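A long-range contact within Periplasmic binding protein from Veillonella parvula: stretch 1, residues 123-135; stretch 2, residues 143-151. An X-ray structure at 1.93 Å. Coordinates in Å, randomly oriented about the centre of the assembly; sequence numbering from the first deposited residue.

Stretch 1, residues 123-135: VDLKDQYESDAKA
Stretch 2, residues 143-151: QTIYIDYHA

How do the two backbones lie against each other? Helix 123-132 packs on strand 143-147 with an axis-to-axis approach of 8.0 Å, and their N-to-C directions differ by 144°, so they run roughly antiparallel. V123 therefore sits near D148 (CA to CA 5.4 Å), while K134, in the next helical segment, lies near T144 (CA to CA 7.9 Å). A133, at phi/psi -135/-32, breaks the helical run between them. T144 and Y146 point CB toward stretch 1, as the alternation of an extended strand allows, and I147 points away.

Which hydrogen bonds join the stretches directly? V123 N donates to I147 O at 2.9 Å, with an N-H...O angle of 146°, a link between the two backbones. Further along, Y129 (chi1 t, chi2 72°) directs its hydroxyl across the gap, and Y129 OH donates to T144 OG1 at 2.6 Å, with T144 in rotamer m. Y146 OH donates to E130 OE2 at a very short 2.5 Å.

Which side chains pack against each other? Y146 (chi1 m, chi2 -58°) has the largest covered area, 120 Å². K126, extended as t, t, t before its final m turn, lays its aliphatic chain over one ring face: K126 CD is 3.6 Å from the ring centroid, 9° off the normal. K126 NZ also forms a salt bridge with E130 OE1 at 3.6 Å, within stretch 1. Y129 CD2 meets the ring edge, 4.1 Å from Y146 CE1, and K134 CD reaches Y146 OH at 3.5 Å. V123 CG2 packs 3.7 Å from D148 CB.

How is the D124 end held? D124 CB lies over one face of the H150 ring, and D124 OD2 is 3.5 Å from H150 CB. Water 1 bridges the stretches, accepting from D124 N at 3.0 Å and donating to D148 OD1 at 2.7 Å.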

# COMPACT_ATOMS: atom_id res chain seq x y z
N VAL A 123 7.31 10.82 3.56
CA VAL A 123 8.76 11.06 3.47
C VAL A 123 9.28 10.90 2.04
O VAL A 123 10.16 11.65 1.60
CB VAL A 123 9.53 10.14 4.45
CG1 VAL A 123 11.01 10.07 4.11
CG2 VAL A 123 9.32 10.64 5.90
N ASP A 124 8.75 9.92 1.30
CA ASP A 124 9.19 9.72 -0.09
C ASP A 124 8.85 10.93 -0.98
O ASP A 124 9.39 11.08 -2.08
CB ASP A 124 8.57 8.44 -0.67
CG ASP A 124 9.33 7.18 -0.26
OD1 ASP A 124 10.18 7.27 0.67
OD2 ASP A 124 9.10 6.11 -0.87
N LEU A 125 7.96 11.79 -0.48
CA LEU A 125 7.53 12.99 -1.20
C LEU A 125 8.13 14.27 -0.58
O LEU A 125 8.00 15.37 -1.13
CB LEU A 125 5.99 13.05 -1.21
CG LEU A 125 5.28 14.14 -2.02
CD1 LEU A 125 5.68 14.10 -3.49
CD2 LEU A 125 3.76 13.99 -1.89
N LYS A 126 8.81 14.11 0.57
CA LYS A 126 9.35 15.25 1.34
C LYS A 126 10.32 16.16 0.57
O LYS A 126 10.18 17.40 0.60
CB LYS A 126 10.00 14.74 2.63
CG LYS A 126 10.75 15.81 3.48
CD LYS A 126 11.05 15.26 4.88
CE LYS A 126 11.91 16.19 5.73
NZ LYS A 126 13.29 16.35 5.21
N ASP A 127 11.30 15.58 -0.11
CA ASP A 127 12.27 16.39 -0.84
C ASP A 127 11.60 17.28 -1.87
O ASP A 127 11.86 18.49 -1.92
CB ASP A 127 13.34 15.51 -1.51
CG ASP A 127 14.28 14.87 -0.50
OD1 ASP A 127 14.49 15.46 0.58
OD2 ASP A 127 14.81 13.78 -0.80
N GLN A 128 10.71 16.70 -2.67
CA GLN A 128 9.99 17.46 -3.68
C GLN A 128 9.10 18.52 -3.02
O GLN A 128 9.04 19.66 -3.48
CB GLN A 128 9.14 16.53 -4.54
CG GLN A 128 8.61 17.19 -5.79
CD GLN A 128 9.70 17.40 -6.82
OE1 GLN A 128 9.68 18.37 -7.59
NE2 GLN A 128 10.67 16.49 -6.83
N TYR A 129 8.41 18.14 -1.95
CA TYR A 129 7.53 19.07 -1.25
C TYR A 129 8.32 20.27 -0.75
O TYR A 129 7.95 21.43 -1.00
CB TYR A 129 6.83 18.35 -0.09
CG TYR A 129 6.01 19.26 0.82
CD1 TYR A 129 4.80 19.80 0.38
CD2 TYR A 129 6.43 19.54 2.11
CE1 TYR A 129 4.04 20.62 1.22
CE2 TYR A 129 5.68 20.35 2.95
CZ TYR A 129 4.49 20.88 2.51
OH TYR A 129 3.74 21.68 3.35
N GLU A 130 9.44 20.01 -0.08
CA GLU A 130 10.24 21.08 0.49
C GLU A 130 10.83 21.98 -0.59
O GLU A 130 11.02 23.18 -0.37
CB GLU A 130 11.33 20.53 1.41
CG GLU A 130 10.76 19.68 2.55
CD GLU A 130 11.56 19.74 3.84
OE1 GLU A 130 12.80 19.60 3.78
OE2 GLU A 130 10.93 19.92 4.91
N SER A 131 11.09 21.40 -1.76
CA SER A 131 11.67 22.18 -2.85
C SER A 131 10.63 23.07 -3.54
O SER A 131 10.93 24.20 -3.92
CB SER A 131 12.31 21.25 -3.88
OG SER A 131 13.02 22.00 -4.84
N ASP A 132 9.42 22.54 -3.69
CA ASP A 132 8.41 23.16 -4.56
C ASP A 132 7.37 24.04 -3.86
O ASP A 132 6.93 25.02 -4.43
CB ASP A 132 7.65 22.10 -5.37
CG ASP A 132 8.45 21.56 -6.55
OD1 ASP A 132 9.50 22.14 -6.89
OD2 ASP A 132 8.00 20.54 -7.14
N ALA A 133 6.97 23.66 -2.64
CA ALA A 133 5.75 24.21 -2.03
C ALA A 133 5.85 24.63 -0.56
O ALA A 133 5.15 25.56 -0.14
CB ALA A 133 4.59 23.21 -2.19
N LYS A 134 6.68 23.94 0.23
CA LYS A 134 6.69 24.13 1.68
C LYS A 134 6.89 25.58 2.12
O LYS A 134 6.22 26.03 3.04
CB LYS A 134 7.72 23.22 2.38
CG LYS A 134 7.65 23.31 3.92
CD LYS A 134 8.53 22.26 4.64
CE LYS A 134 8.38 22.34 6.17
NZ LYS A 134 8.66 23.71 6.71
N ALA A 135 7.78 26.32 1.46
CA ALA A 135 7.96 27.73 1.82
C ALA A 135 6.63 28.48 1.68
O ALA A 135 6.31 29.35 2.51
CB ALA A 135 9.04 28.39 0.96
N GLN A 143 0.37 23.95 8.48
CA GLN A 143 1.32 23.05 9.13
C GLN A 143 1.63 21.83 8.27
O GLN A 143 0.75 21.32 7.57
CB GLN A 143 0.80 22.62 10.51
CG GLN A 143 0.47 23.81 11.40
CD GLN A 143 1.63 24.78 11.53
OE1 GLN A 143 2.73 24.40 11.94
NE2 GLN A 143 1.40 26.04 11.15
N THR A 144 2.87 21.37 8.34
CA THR A 144 3.28 20.16 7.62
C THR A 144 3.54 19.05 8.64
O THR A 144 4.20 19.28 9.67
CB THR A 144 4.59 20.41 6.84
OG1 THR A 144 4.36 21.40 5.81
CG2 THR A 144 5.11 19.13 6.22
N ILE A 145 3.01 17.85 8.37
CA ILE A 145 3.27 16.69 9.22
C ILE A 145 3.78 15.54 8.35
O ILE A 145 3.05 15.04 7.48
CB ILE A 145 2.01 16.26 10.01
CG1 ILE A 145 1.60 17.38 10.99
CG2 ILE A 145 2.25 14.98 10.77
CD1 ILE A 145 0.40 16.99 11.88
N TYR A 146 5.03 15.12 8.56
CA TYR A 146 5.58 14.03 7.72
C TYR A 146 5.17 12.66 8.26
O TYR A 146 5.15 12.44 9.47
CB TYR A 146 7.11 14.12 7.63
CG TYR A 146 7.56 15.35 6.87
CD1 TYR A 146 7.14 15.56 5.56
CD2 TYR A 146 8.39 16.29 7.46
CE1 TYR A 146 7.53 16.69 4.86
CE2 TYR A 146 8.79 17.42 6.77
CZ TYR A 146 8.36 17.61 5.47
OH TYR A 146 8.74 18.73 4.77
N ILE A 147 4.84 11.74 7.35
CA ILE A 147 4.46 10.38 7.72
C ILE A 147 5.26 9.43 6.81
O ILE A 147 5.84 9.87 5.81
CB ILE A 147 2.95 10.14 7.53
CG1 ILE A 147 2.57 10.28 6.04
CG2 ILE A 147 2.12 11.12 8.38
CD1 ILE A 147 1.14 9.85 5.73
N ASP A 148 5.30 8.14 7.13
CA ASP A 148 6.14 7.26 6.34
C ASP A 148 5.71 5.80 6.47
O ASP A 148 6.22 5.06 7.32
CB ASP A 148 7.63 7.41 6.71
CG ASP A 148 8.56 6.67 5.74
OD1 ASP A 148 8.10 6.18 4.68
OD2 ASP A 148 9.78 6.58 6.03
N TYR A 149 4.78 5.41 5.61
CA TYR A 149 4.41 4.01 5.51
C TYR A 149 5.32 3.27 4.53
O TYR A 149 5.34 2.03 4.51
CB TYR A 149 2.95 3.90 5.05
CG TYR A 149 1.94 4.39 6.07
CD1 TYR A 149 1.97 3.94 7.38
CD2 TYR A 149 0.95 5.31 5.71
CE1 TYR A 149 1.03 4.38 8.31
CE2 TYR A 149 0.02 5.77 6.63
CZ TYR A 149 0.06 5.29 7.93
OH TYR A 149 -0.87 5.73 8.84
N HIS A 150 6.10 4.01 3.73
CA HIS A 150 6.91 3.38 2.68
C HIS A 150 8.12 2.67 3.26
O HIS A 150 8.66 1.74 2.65
CB HIS A 150 7.36 4.39 1.62
CG HIS A 150 6.24 4.93 0.78
ND1 HIS A 150 5.36 5.89 1.24
CD2 HIS A 150 5.86 4.64 -0.49
CE1 HIS A 150 4.48 6.17 0.29
NE2 HIS A 150 4.77 5.42 -0.77
N ALA A 151 8.56 3.10 4.44
CA ALA A 151 9.73 2.48 5.07
C ALA A 151 9.45 1.01 5.40
O ALA A 151 10.37 0.18 5.45
CB ALA A 151 10.11 3.23 6.35
O HOH W 1 7.27 7.78 2.70
O HOH W 2 10.46 5.79 3.06